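Local coordinates for FACT complex subunit SPT16 (Ashbya gossypii, PDB 6A8M), which probably acts, as part of the FACT histone chaperone complex, to reorganize nucleosomes during transcription, replication and repair, this chain being the N-terminal, peptidase-like part of the subunit, at residues Q47-T50 and I51-W55; A175-D178 and E179-A183; K267-R271 and V272-S276; T338-Q341 and I342-A346; S367-G370 and L371-D375. One frame throughout, in Å; residues are numbered along the deposited sequence.

Contact 1 of 5, residues Q47-T50 and I51-W55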
loop_
_atom_site.group_PDB
_atom_site.type_symbol
_atom_site.label_atom_id
_atom_site.label_comp_id
_atom_site.label_asym_id
_atom_site.label_seq_id
_atom_site.Cartn_x
_atom_site.Cartn_y
_atom_site.Cartn_z
ATOM N N GLN A 47 5.919 4.547 -5.838
ATOM C CA GLN A 47 7.360 4.780 -5.766
ATOM C C GLN A 47 7.711 5.406 -4.416
ATOM O O GLN A 47 6.909 6.120 -3.804
ATOM C CB GLN A 47 7.836 5.675 -6.911
ATOM C CG GLN A 47 7.620 5.043 -8.307
ATOM C CD GLN A 47 8.468 5.664 -9.389
ATOM O OE1 GLN A 47 9.507 5.118 -9.750
ATOM N NE2 GLN A 47 8.031 6.808 -9.919
ATOM N N LYS A 48 8.922 5.111 -3.937
ATOM C CA LYS A 48 9.251 5.491 -2.569
ATOM C C LYS A 48 9.198 6.995 -2.383
ATOM O O LYS A 48 8.789 7.485 -1.323
ATOM C CB LYS A 48 10.626 4.953 -2.185
ATOM C CG LYS A 48 10.717 3.449 -2.284
ATOM C CD LYS A 48 9.764 2.762 -1.335
ATOM C CE LYS A 48 9.718 1.240 -1.634
ATOM N NZ LYS A 48 11.075 0.613 -1.680
ATOM N N THR A 49 9.612 7.750 -3.397
ATOM C CA THR A 49 9.630 9.201 -3.238
ATOM C C THR A 49 8.221 9.758 -3.186
ATOM O O THR A 49 7.932 10.659 -2.383
ATOM C CB THR A 49 10.430 9.845 -4.368
ATOM O OG1 THR A 49 11.759 9.317 -4.338
ATOM C CG2 THR A 49 10.487 11.333 -4.173
ATOM N N THR A 50 7.322 9.207 -4.004
ATOM C CA THR A 50 5.917 9.600 -3.936
ATOM C C THR A 50 5.307 9.230 -2.598
ATOM O O THR A 50 4.566 10.022 -2.006
ATOM C CB THR A 50 5.135 8.946 -5.078
ATOM O OG1 THR A 50 5.665 9.392 -6.325
ATOM C CG2 THR A 50 3.624 9.292 -4.984
ATOM N N ILE A 51 5.601 8.024 -2.101
ATOM C CA ILE A 51 5.117 7.645 -0.775
ATOM C C ILE A 51 5.629 8.635 0.263
ATOM O O ILE A 51 4.871 9.119 1.108
ATOM C CB ILE A 51 5.534 6.201 -0.446
ATOM C CG1 ILE A 51 4.857 5.224 -1.402
ATOM C CG2 ILE A 51 5.168 5.844 0.992
ATOM C CD1 ILE A 51 5.443 3.813 -1.313
ATOM N N LEU A 52 6.925 8.970 0.194
ATOM C CA LEU A 52 7.501 9.911 1.145
ATOM C C LEU A 52 6.759 11.244 1.116
ATOM O O LEU A 52 6.445 11.812 2.176
ATOM C CB LEU A 52 8.991 10.102 0.846
ATOM C CG LEU A 52 9.710 11.082 1.793
ATOM C CD1 LEU A 52 9.844 10.516 3.205
ATOM C CD2 LEU A 52 11.055 11.341 1.181
ATOM N N HIS A 53 6.428 11.745 -0.083
ATOM C CA HIS A 53 5.658 12.989 -0.165
ATOM C C HIS A 53 4.299 12.834 0.490
ATOM O O HIS A 53 3.866 13.704 1.255
ATOM C CB HIS A 53 5.478 13.438 -1.614
ATOM C CG HIS A 53 6.697 14.070 -2.191
ATOM N ND1 HIS A 53 6.637 15.101 -3.097
ATOM C CD2 HIS A 53 8.011 13.816 -1.992
ATOM C CE1 HIS A 53 7.866 15.464 -3.431
ATOM N NE2 HIS A 53 8.718 14.688 -2.784
ATOM N N ASN A 54 3.618 11.723 0.208
ATOM C CA ASN A 54 2.301 11.512 0.785
ATOM C C ASN A 54 2.394 11.446 2.294
ATOM O O ASN A 54 1.523 11.969 3.003
ATOM C CB ASN A 54 1.681 10.242 0.219
ATOM C CG ASN A 54 1.217 10.412 -1.205
ATOM O OD1 ASN A 54 0.926 11.526 -1.637
ATOM N ND2 ASN A 54 1.117 9.305 -1.934
ATOM N N TRP A 55 3.471 10.835 2.799
ATOM C CA TRP A 55 3.682 10.716 4.242
ATOM C C TRP A 55 4.024 12.063 4.873
ATOM O O TRP A 55 3.422 12.463 5.878
ATOM C CB TRP A 55 4.799 9.698 4.516
ATOM C CG TRP A 55 4.955 9.290 5.966
ATOM C CD1 TRP A 55 4.012 8.671 6.761
ATOM C CD2 TRP A 55 6.121 9.450 6.784
ATOM N NE1 TRP A 55 4.531 8.448 8.012
ATOM C CE2 TRP A 55 5.825 8.897 8.048
ATOM C CE3 TRP A 55 7.398 9.976 6.558
ATOM C CZ2 TRP A 55 6.743 8.895 9.098
ATOM C CZ3 TRP A 55 8.315 9.965 7.592
ATOM C CH2 TRP A 55 7.980 9.435 8.858
#
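I51 N donates to Q47 O at 2.9 Å, opening a run of four i to i+4 backbone bonds in the first turns of helix 48-57; L52, H53 and N54 follow, bound to the carbonyls of K48, T49 and T50. Q47 holds the N-cap position, while its OE1 bonds to S139 N, and D138 accepts from the backbone nitrogens of K48 and T49 at the same helix start.

The van der Waals contacts link residues one turn apart. T49 and H53 lie side by side and point the same way: the methyl CG2 of T49, anti to the backbone N, sits 4.0 Å from H53 NE2. T50 and N54 repeat the pattern, with T50 CG2 3.9 Å from N54 ND2. I51 folds back over the helix start, its CG1 3.3 Å from Q47 O.

T50 and H53 find their polar partners elsewhere in the fold: T50 OG1 bonds to Y140 and E60, and H53 ND1 to the backbone N of F61. An alanine in place of H53 would remove the ring and is likely to leave F61 N without its acceptor and open a gap beside T49.

T49, L52 and H53 face strand 32-37, with H53 also reaching strand 64-68, whereas K48, I51, L52 and W55 pack on helix 167-174, so the helix packs against both the lobe's sheet and that helix, L52 touching each.

Contact 2 of 5, residues A175-D178 and E179-A183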
loop_
_atom_site.group_PDB
_atom_site.type_symbol
_atom_site.label_atom_id
_atom_site.label_comp_id
_atom_site.label_asym_id
_atom_site.label_seq_id
_atom_site.Cartn_x
_atom_site.Cartn_y
_atom_site.Cartn_z
ATOM N N ALA A 175 6.027 2.227 9.147
ATOM C CA ALA A 175 5.187 1.067 9.438
ATOM C C ALA A 175 4.034 1.422 10.377
ATOM O O ALA A 175 2.870 1.104 10.107
ATOM C CB ALA A 175 6.050 -0.039 10.055
ATOM N N VAL A 176 4.345 2.049 11.497
ATOM C CA VAL A 176 3.352 2.281 12.537
ATOM C C VAL A 176 2.442 3.421 12.101
ATOM O O VAL A 176 2.913 4.490 11.694
ATOM C CB VAL A 176 4.032 2.584 13.878
ATOM C CG1 VAL A 176 3.025 3.171 14.868
ATOM C CG2 VAL A 176 4.704 1.317 14.437
ATOM N N LYS A 177 1.134 3.199 12.189
ATOM C CA LYS A 177 0.147 4.156 11.718
ATOM C C LYS A 177 -0.337 4.983 12.899
ATOM O O LYS A 177 -0.693 4.426 13.946
ATOM C CB LYS A 177 -1.029 3.432 11.052
ATOM C CG LYS A 177 -0.630 2.633 9.808
ATOM C CD LYS A 177 -0.346 3.563 8.609
ATOM C CE LYS A 177 0.321 2.782 7.466
ATOM N NZ LYS A 177 1.752 2.541 7.792
ATOM N N ASP A 178 -0.345 6.305 12.742
ATOM C CA ASP A 178 -0.793 7.144 13.841
ATOM C C ASP A 178 -2.314 7.183 13.831
ATOM O O ASP A 178 -2.961 6.508 13.030
ATOM C CB ASP A 178 -0.144 8.536 13.779
ATOM C CG ASP A 178 -0.625 9.408 12.625
ATOM O OD1 ASP A 178 -1.674 9.138 12.022
ATOM O OD2 ASP A 178 0.070 10.420 12.345
ATOM N N GLU A 179 -2.885 7.969 14.738
ATOM C CA GLU A 179 -4.339 8.005 14.898
ATOM C C GLU A 179 -5.034 8.369 13.591
ATOM O O GLU A 179 -6.029 7.736 13.196
ATOM C CB GLU A 179 -4.699 9.014 15.981
ATOM C CG GLU A 179 -5.409 8.439 17.166
ATOM C CD GLU A 179 -5.899 9.531 18.108
ATOM O OE1 GLU A 179 -7.131 9.681 18.257
ATOM O OE2 GLU A 179 -5.052 10.259 18.676
ATOM N N LYS A 180 -4.535 9.411 12.921
ATOM C CA LYS A 180 -5.164 9.886 11.696
ATOM C C LYS A 180 -5.071 8.834 10.603
ATOM O O LYS A 180 -6.050 8.562 9.895
ATOM C CB LYS A 180 -4.501 11.192 11.258
ATOM C CG LYS A 180 -5.100 11.802 10.027
ATOM C CD LYS A 180 -4.417 13.126 9.632
ATOM C CE LYS A 180 -2.937 12.953 9.297
ATOM N NZ LYS A 180 -2.353 14.195 8.667
ATOM N N GLU A 181 -3.895 8.222 10.462
ATOM C CA GLU A 181 -3.703 7.217 9.428
ATOM C C GLU A 181 -4.610 6.026 9.651
ATOM O O GLU A 181 -5.127 5.447 8.689
ATOM C CB GLU A 181 -2.250 6.771 9.420
ATOM C CG GLU A 181 -1.283 7.906 9.078
ATOM C CD GLU A 181 0.169 7.455 9.088
ATOM O OE1 GLU A 181 0.803 7.444 8.020
ATOM O OE2 GLU A 181 0.671 7.096 10.162
ATOM N N GLN A 182 -4.767 5.604 10.911
ATOM C CA GLN A 182 -5.648 4.476 11.177
ATOM C C GLN A 182 -7.088 4.807 10.765
ATOM O O GLN A 182 -7.784 3.949 10.213
ATOM C CB GLN A 182 -5.552 4.067 12.647
ATOM C CG GLN A 182 -4.172 3.471 13.027
ATOM C CD GLN A 182 -4.194 2.866 14.402
ATOM O OE1 GLN A 182 -5.220 2.335 14.838
ATOM N NE2 GLN A 182 -3.056 2.912 15.095
ATOM N N ALA A 183 -7.511 6.064 10.942
ATOM C CA ALA A 183 -8.844 6.465 10.499
ATOM C C ALA A 183 -8.954 6.384 8.980
ATOM O O ALA A 183 -9.928 5.840 8.449
ATOM C CB ALA A 183 -9.166 7.878 10.994
HETATM O O HOH W 1 3.225 7.154 10.293
HETATM O O HOH W 2 2.494 5.399 7.525
#
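D178 OD1 accepts from E181 N at 2.9 Å, met nearly end-on along its C-O bond, while E181 OE2 accepts in turn from the D178 backbone N at 2.9 Å through the anti lone pair. The two reciprocal bonds make a capping box at the start of helix 179-208. At chi1 70°, D178 CG lies between its own N and carbonyl carbon, turning OD1 over the first turn of the helix. The two side chains cross at about a right angle.

Q182 adds a second clasp. Its NE2 reaches K177 O at 3.0 Å in an almost straight bond, and its CG rests 3.7 Å from K177 CB. K177 O lies in the plane of the Q182 amide, whereas NE2 stands above the K177 carbonyl plane. K177 bends across E181, placing CD 3.8 Å from E181 CB, and its NZ bonds to A175 O. A water accepts from K177 NZ and bridges to E181 OE1, 2.7 Å away.

Two acidic oxygens, D178 OD1 and E181 OE2, thereby lie 3.6 Å apart. R15, in a salt bridge with D178 OD2, probably balances this negative charge, as would the dipole of the capped helix, and Y298 hydrogen-bonds to E181 OE1.

Contact 3 of 5, residues K267-R271 and V272-S276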
loop_
_atom_site.group_PDB
_atom_site.type_symbol
_atom_site.label_atom_id
_atom_site.label_comp_id
_atom_site.label_asym_id
_atom_site.label_seq_id
_atom_site.Cartn_x
_atom_site.Cartn_y
_atom_site.Cartn_z
ATOM N N LYS A 267 -8.467 -21.763 -14.775
ATOM C CA LYS A 267 -7.110 -21.396 -14.395
ATOM C C LYS A 267 -7.123 -20.166 -13.498
ATOM O O LYS A 267 -7.756 -19.153 -13.821
ATOM C CB LYS A 267 -6.240 -21.141 -15.621
ATOM C CG LYS A 267 -6.239 -22.317 -16.598
ATOM C CD LYS A 267 -5.645 -23.568 -15.961
ATOM C CE LYS A 267 -5.543 -24.701 -16.983
ATOM N NZ LYS A 267 -4.828 -24.229 -18.218
ATOM N N TYR A 268 -6.417 -20.250 -12.376
ATOM C CA TYR A 268 -6.343 -19.156 -11.422
ATOM C C TYR A 268 -4.886 -18.795 -11.172
ATOM O O TYR A 268 -3.983 -19.610 -11.354
ATOM C CB TYR A 268 -6.993 -19.503 -10.087
ATOM C CG TYR A 268 -8.372 -20.127 -10.124
ATOM C CD1 TYR A 268 -8.546 -21.484 -10.401
ATOM C CD2 TYR A 268 -9.499 -19.374 -9.811
ATOM C CE1 TYR A 268 -9.819 -22.056 -10.393
ATOM C CE2 TYR A 268 -10.760 -19.932 -9.804
ATOM C CZ TYR A 268 -10.924 -21.269 -10.086
ATOM O OH TYR A 268 -12.184 -21.831 -10.044
ATOM N N ASP A 269 -4.673 -17.565 -10.730
ATOM C CA ASP A 269 -3.325 -17.031 -10.555
ATOM C C ASP A 269 -3.334 -16.209 -9.273
ATOM O O ASP A 269 -4.016 -15.186 -9.195
ATOM C CB ASP A 269 -2.912 -16.203 -11.776
ATOM C CG ASP A 269 -1.468 -15.700 -11.705
ATOM O OD1 ASP A 269 -0.768 -15.933 -10.685
ATOM O OD2 ASP A 269 -1.043 -15.072 -12.694
ATOM N N LEU A 270 -2.612 -16.673 -8.257
ATOM C CA LEU A 270 -2.550 -16.008 -6.959
ATOM C C LEU A 270 -1.247 -15.254 -6.746
ATOM O O LEU A 270 -1.019 -14.719 -5.649
ATOM C CB LEU A 270 -2.740 -17.024 -5.835
ATOM C CG LEU A 270 -3.986 -17.892 -5.994
ATOM C CD1 LEU A 270 -4.249 -18.759 -4.767
ATOM C CD2 LEU A 270 -5.179 -16.987 -6.334
ATOM N N ARG A 271 -0.375 -15.216 -7.749
ATOM C CA ARG A 271 0.852 -14.447 -7.631
ATOM C C ARG A 271 0.549 -12.956 -7.498
ATOM O O ARG A 271 -0.494 -12.456 -7.933
ATOM C CB ARG A 271 1.752 -14.695 -8.841
ATOM C CG ARG A 271 2.166 -16.136 -8.965
ATOM C CD ARG A 271 2.886 -16.356 -10.291
ATOM N NE ARG A 271 2.021 -16.018 -11.423
ATOM C CZ ARG A 271 2.408 -16.035 -12.694
ATOM N NH1 ARG A 271 3.664 -16.348 -13.002
ATOM N NH2 ARG A 271 1.538 -15.729 -13.655
ATOM N N VAL A 272 1.500 -12.244 -6.884
ATOM C CA VAL A 272 1.365 -10.807 -6.654
ATOM C C VAL A 272 1.037 -10.069 -7.948
ATOM O O VAL A 272 0.279 -9.092 -7.951
ATOM C CB VAL A 272 2.657 -10.265 -6.009
ATOM C CG1 VAL A 272 2.607 -8.759 -5.874
ATOM C CG2 VAL A 272 2.898 -10.928 -4.663
ATOM N N SER A 273 1.617 -10.510 -9.060
ATOM C CA SER A 273 1.417 -9.863 -10.349
ATOM C C SER A 273 0.071 -10.183 -10.995
ATOM O O SER A 273 -0.244 -9.611 -12.050
ATOM C CB SER A 273 2.532 -10.310 -11.286
ATOM O OG SER A 273 2.527 -11.728 -11.313
ATOM N N ALA A 274 -0.720 -11.081 -10.401
ATOM C CA ALA A 274 -1.910 -11.593 -11.076
ATOM C C ALA A 274 -2.940 -10.494 -11.305
ATOM O O ALA A 274 -3.103 -9.582 -10.487
ATOM C CB ALA A 274 -2.558 -12.717 -10.261
ATOM N N ARG A 275 -3.657 -10.618 -12.427
ATOM C CA ARG A 275 -4.779 -9.765 -12.803
ATOM C C ARG A 275 -5.997 -10.632 -13.118
ATOM O O ARG A 275 -5.949 -11.865 -13.037
ATOM C CB ARG A 275 -4.428 -8.889 -14.012
ATOM C CG ARG A 275 -3.589 -7.669 -13.670
ATOM C CD ARG A 275 -3.324 -6.831 -14.912
ATOM N NE ARG A 275 -2.236 -7.399 -15.696
ATOM C CZ ARG A 275 -1.894 -7.001 -16.915
ATOM N NH1 ARG A 275 -2.551 -6.021 -17.521
ATOM N NH2 ARG A 275 -0.889 -7.594 -17.526
ATOM N N SER A 276 -7.095 -9.979 -13.506
ATOM C CA SER A 276 -8.296 -10.703 -13.904
ATOM C C SER A 276 -7.977 -11.636 -15.064
ATOM O O SER A 276 -7.159 -11.321 -15.938
ATOM C CB SER A 276 -9.418 -9.747 -14.337
ATOM O OG SER A 276 -10.027 -9.110 -13.224
HETATM O O HOH W 3 -2.798 -13.163 -13.888
HETATM O O HOH W 4 0.744 -12.840 -12.742
#
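R271 and A274 close a type I beta turn, with A274 N donating to R271 O at 2.8 Å, and D269 stands just before it in an Asx turn. These three residues make most of the contact, in the loop that leads from strand 261-263 to strand 285-295 of the M24-like domain.

D269 is held from two directions by R271. Its OD1 accepts both the backbone N, at 3.0 Å, and NE, the donors coming from opposite faces of the carboxylate. NH2 donates to OD2 at 2.8 Å, completing a side-on, two-nitrogen salt bridge. Both oxygens lie close to the guanidinium plane, whereas OD2 is approached from above the carboxylate plane, 39° out of it. The arginine chain reaches back because it bends at chi3 (-60°), curling over the turn; S273 OG sits over one face of the guanidinium, toward its rim.

A274 points its CB at the carboxylate, 3.5 Å from D269 CG. Nearby, Q263 touches A274 and accepts from D269 N, fastening the loop to strand 261-263.

Two waters donate to D269 OD2. One of them also accepts from R275 N at 3.1 Å, joining the carboxylate to the backbone just beyond the turn.

Contact 4 of 5, residues T338-Q341 and I342-A346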
loop_
_atom_site.group_PDB
_atom_site.type_symbol
_atom_site.label_atom_id
_atom_site.label_comp_id
_atom_site.label_asym_id
_atom_site.label_seq_id
_atom_site.Cartn_x
_atom_site.Cartn_y
_atom_site.Cartn_z
ATOM N N THR A 338 7.714 -12.229 14.058
ATOM C CA THR A 338 8.316 -12.042 12.745
ATOM C C THR A 338 7.378 -12.531 11.654
ATOM O O THR A 338 6.491 -13.350 11.900
ATOM C CB THR A 338 9.642 -12.808 12.644
ATOM O OG1 THR A 338 9.400 -14.208 12.807
ATOM C CG2 THR A 338 10.646 -12.379 13.723
ATOM N N PRO A 339 7.536 -12.024 10.428
ATOM C CA PRO A 339 6.828 -12.627 9.287
ATOM C C PRO A 339 6.963 -14.140 9.228
ATOM O O PRO A 339 5.984 -14.853 8.960
ATOM C CB PRO A 339 7.516 -11.957 8.086
ATOM C CG PRO A 339 7.947 -10.580 8.648
ATOM C CD PRO A 339 8.348 -10.853 10.049
ATOM N N LYS A 340 8.175 -14.639 9.488
ATOM C CA LYS A 340 8.435 -16.071 9.434
ATOM C C LYS A 340 7.605 -16.832 10.460
ATOM O O LYS A 340 7.046 -17.886 10.149
ATOM C CB LYS A 340 9.916 -16.335 9.657
ATOM C CG LYS A 340 10.290 -17.818 9.639
ATOM C CD LYS A 340 11.782 -17.976 9.789
ATOM C CE LYS A 340 12.172 -19.435 9.948
ATOM N NZ LYS A 340 13.640 -19.598 10.180
ATOM N N GLN A 341 7.518 -16.323 11.693
ATOM C CA GLN A 341 6.702 -17.000 12.698
ATOM C C GLN A 341 5.238 -17.032 12.282
ATOM O O GLN A 341 4.544 -18.040 12.479
ATOM C CB GLN A 341 6.860 -16.302 14.051
ATOM C CG GLN A 341 8.193 -16.565 14.704
ATOM C CD GLN A 341 8.484 -15.645 15.874
ATOM O OE1 GLN A 341 7.943 -14.547 15.974
ATOM N NE2 GLN A 341 9.356 -16.095 16.764
ATOM N N ILE A 342 4.746 -15.937 11.697
ATOM C CA ILE A 342 3.357 -15.895 11.262
ATOM C C ILE A 342 3.128 -16.871 10.114
ATOM O O ILE A 342 2.227 -17.715 10.161
ATOM C CB ILE A 342 2.980 -14.461 10.856
ATOM C CG1 ILE A 342 3.074 -13.522 12.053
ATOM C CG2 ILE A 342 1.587 -14.421 10.275
ATOM C CD1 ILE A 342 3.169 -12.059 11.656
ATOM N N TYR A 343 3.948 -16.778 9.064
ATOM C CA TYR A 343 3.770 -17.686 7.933
ATOM C C TYR A 343 3.935 -19.142 8.373
ATOM O O TYR A 343 3.128 -20.002 8.001
ATOM C CB TYR A 343 4.748 -17.349 6.793
ATOM C CG TYR A 343 4.486 -18.233 5.610
ATOM C CD1 TYR A 343 3.396 -17.998 4.784
ATOM C CD2 TYR A 343 5.281 -19.350 5.371
ATOM C CE1 TYR A 343 3.108 -18.826 3.733
ATOM C CE2 TYR A 343 5.010 -20.195 4.315
ATOM C CZ TYR A 343 3.915 -19.922 3.504
ATOM O OH TYR A 343 3.631 -20.751 2.460
ATOM N N ASP A 344 4.982 -19.447 9.156
ATOM C CA ASP A 344 5.181 -20.835 9.588
ATOM C C ASP A 344 4.021 -21.332 10.450
ATOM O O ASP A 344 3.665 -22.514 10.386
ATOM C CB ASP A 344 6.504 -20.983 10.340
ATOM C CG ASP A 344 7.714 -20.929 9.423
ATOM O OD1 ASP A 344 7.506 -20.912 8.198
ATOM O OD2 ASP A 344 8.866 -20.939 9.936
ATOM N N GLY A 345 3.424 -20.457 11.265
ATOM C CA GLY A 345 2.246 -20.865 12.029
ATOM C C GLY A 345 1.072 -21.250 11.139
ATOM O O GLY A 345 0.309 -22.164 11.462
ATOM N N ALA A 346 0.882 -20.525 10.035
ATOM C CA ALA A 346 -0.118 -20.908 9.045
ATOM C C ALA A 346 0.206 -22.270 8.435
ATOM O O ALA A 346 -0.682 -23.109 8.251
ATOM C CB ALA A 346 -0.210 -19.832 7.958
#
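The D344 carboxylate lies back against the residue one turn earlier, OD2 3.4 Å from K340 CG and CG 3.2 Å from K340 O. With CG anti to its carbonyl carbon (chi1 -74°), the aspartate leans toward the helix start, and the extended lysine chain crosses it obliquely. D344 OD1 accepts from N382 ND2. The Y343 ring leads away from the segment: it meets F361 with the two planes only about 15° apart, and its hydroxyl bonds to T362 O. Another flat group, the Q341 amide, swings back to the N-cap, where OE1 takes T338 N at 3.0 Å from above its carbonyl plane.

That bond is half of a capping box. In return T338 OG1 accepts from Q341 N, also at 3.0 Å, so the two residues bind each other's backbone N-H at the start of helix 339-353. Behind the cap, I342, Y343, D344 and G345 donate to the carbonyls four residues earlier; the Y343 N to P339 O bond is the straightest of these, with an N-H...O angle of 178°. I342 packs its CG1 3.4 Å from T338 O, and outward onto helix 312-332 and strand 364-368.

K340 NZ stays 5.0 Å from D344 OD2, too far for a salt bridge, so the pair meets through the lysine's methylenes; any attraction between the charges would probably be modest, and the carboxylate's hydrogen bond goes instead to N382.

Contact 5 of 5, residues S367-G370 and L371-D375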
loop_
_atom_site.group_PDB
_atom_site.type_symbol
_atom_site.label_atom_id
_atom_site.label_comp_id
_atom_site.label_asym_id
_atom_site.label_seq_id
_atom_site.Cartn_x
_atom_site.Cartn_y
_atom_site.Cartn_z
ATOM N N SER A 367 1.062 -8.863 3.502
ATOM C CA SER A 367 2.150 -7.937 3.781
ATOM C C SER A 367 1.655 -6.804 4.660
ATOM O O SER A 367 0.455 -6.597 4.834
ATOM C CB SER A 367 2.725 -7.356 2.491
ATOM O OG SER A 367 1.865 -6.358 1.977
ATOM N N LEU A 368 2.618 -6.063 5.215
ATOM C CA LEU A 368 2.322 -4.718 5.687
ATOM C C LEU A 368 1.723 -3.898 4.548
ATOM O O LEU A 368 2.115 -4.045 3.385
ATOM C CB LEU A 368 3.610 -4.075 6.214
ATOM C CG LEU A 368 3.586 -2.965 7.256
ATOM C CD1 LEU A 368 2.959 -3.402 8.569
ATOM C CD2 LEU A 368 5.049 -2.521 7.480
ATOM N N MET A 369 0.777 -3.020 4.891
ATOM C CA MET A 369 0.068 -2.198 3.916
ATOM C C MET A 369 -0.137 -0.809 4.512
ATOM O O MET A 369 -0.213 -0.653 5.732
ATOM C CB MET A 369 -1.285 -2.852 3.541
ATOM C CG MET A 369 -2.132 -2.116 2.496
ATOM S SD MET A 369 -3.517 -3.150 1.994
ATOM C CE MET A 369 -4.281 -3.413 3.594
ATOM N N GLY A 370 -0.210 0.198 3.644
ATOM C CA GLY A 370 -0.451 1.563 4.107
ATOM C C GLY A 370 -0.483 2.505 2.924
ATOM O O GLY A 370 -1.286 2.314 2.002
ATOM N N LEU A 371 0.407 3.509 2.920
ATOM C CA LEU A 371 0.589 4.325 1.723
ATOM C C LEU A 371 1.098 3.490 0.560
ATOM O O LEU A 371 0.788 3.787 -0.602
ATOM C CB LEU A 371 1.559 5.474 2.019
ATOM C CG LEU A 371 1.060 6.514 3.030
ATOM C CD1 LEU A 371 2.172 7.459 3.484
ATOM C CD2 LEU A 371 -0.077 7.335 2.397
ATOM N N GLU A 372 1.883 2.454 0.846
ATOM C CA GLU A 372 2.297 1.469 -0.148
ATOM C C GLU A 372 1.337 0.291 -0.066
ATOM O O GLU A 372 1.086 -0.229 1.029
ATOM C CB GLU A 372 3.730 1.011 0.119
ATOM C CG GLU A 372 4.383 0.204 -0.982
ATOM C CD GLU A 372 5.884 0.076 -0.756
ATOM O OE1 GLU A 372 6.610 -0.217 -1.714
ATOM O OE2 GLU A 372 6.333 0.280 0.387
ATOM N N PHE A 373 0.792 -0.124 -1.212
ATOM C CA PHE A 373 -0.168 -1.226 -1.195
ATOM C C PHE A 373 0.466 -2.512 -0.682
ATOM O O PHE A 373 -0.123 -3.220 0.155
ATOM C CB PHE A 373 -0.772 -1.479 -2.578
ATOM C CG PHE A 373 -1.750 -2.589 -2.561
ATOM C CD1 PHE A 373 -2.988 -2.401 -1.968
ATOM C CD2 PHE A 373 -1.424 -3.854 -3.059
ATOM C CE1 PHE A 373 -3.905 -3.429 -1.893
ATOM C CE2 PHE A 373 -2.345 -4.885 -2.976
ATOM C CZ PHE A 373 -3.582 -4.667 -2.391
ATOM N N ARG A 374 1.673 -2.820 -1.148
ATOM C CA ARG A 374 2.410 -4.004 -0.712
ATOM C C ARG A 374 3.833 -3.596 -0.359
ATOM O O ARG A 374 4.612 -3.190 -1.231
ATOM C CB ARG A 374 2.407 -5.092 -1.789
ATOM C CG ARG A 374 3.097 -6.398 -1.326
ATOM C CD ARG A 374 3.166 -7.397 -2.458
ATOM N NE ARG A 374 3.642 -8.710 -1.998
ATOM C CZ ARG A 374 2.861 -9.626 -1.420
ATOM N NH1 ARG A 374 1.573 -9.383 -1.210
ATOM N NH2 ARG A 374 3.387 -10.797 -1.037
ATOM N N ASP A 375 4.155 -3.671 0.928
ATOM C CA ASP A 375 5.510 -3.391 1.399
ATOM C C ASP A 375 6.329 -4.664 1.262
ATOM O O ASP A 375 6.246 -5.577 2.095
ATOM C CB ASP A 375 5.468 -2.891 2.832
ATOM C CG ASP A 375 6.823 -2.419 3.329
ATOM O OD1 ASP A 375 7.872 -2.795 2.750
ATOM O OD2 ASP A 375 6.827 -1.697 4.344
HETATM O O HOH W 5 -0.334 -5.852 0.281
#
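M369 and F373 form a Met-aromatic contact in the tight connection that leaves strand 364-368 of the M24-like domain. The sulfur lies obliquely to the ring, 4.6 Å from its centroid, carried there by an extended chain with CG anti to the backbone N (chi1 -179°).

The packed part is the backbone bend. G370 N donates to E372 O at 2.9 Å, and D375 N to L368 O at 3.2 Å, drawing the loop back beside the strand. L368 and D375 run side by side, and D375 carries its carboxylate to S171. L371 packs on I51 and W55 of helix 48-57.

The other flank is less directly packed and carries an ordered water. S367 OG donates to L368 O at 2.7 Å, arriving on the face of that carbonyl opposite D375 N. The same hydroxyl accepts from the water, which also donates to F373 O and sits over one face of the F373 ring. R374 passes alongside, its guanidinium face over S367 CB, before bonding to N364.

Replacing S367 with a valine would probably leave the bridging water without its acceptor there and L368 O with one donor fewer. S367 OG also comes within 3.5 Å of R374 CG.

Contact 5, about 3 Å from the centre of the chain, is the hub. Helix 48-57 of the N-terminal lobe reaches it from contact 1, whose centre is 12 Å away, with W55 CB 3.6 Å from L371 CD1. Contact 2, 13 Å off between centres, comes in from the loop between helices 167-174 and 179-208, K177 CE lying 3.7 Å from G370 CA, and also meets contact 1 through W55 and E181. Contacts 1, 2 and 5 thus meet where the N-terminal lobe packs on the M24-like part. Contact 3 touches the hub from the M24-like side, V272 CG2 being 3.5 Å from R374 CZ. Contact 4 stands apart, its nearest atoms about 8 Å from contact 5, although strand 364-368 is the next regular element after helix 339-353.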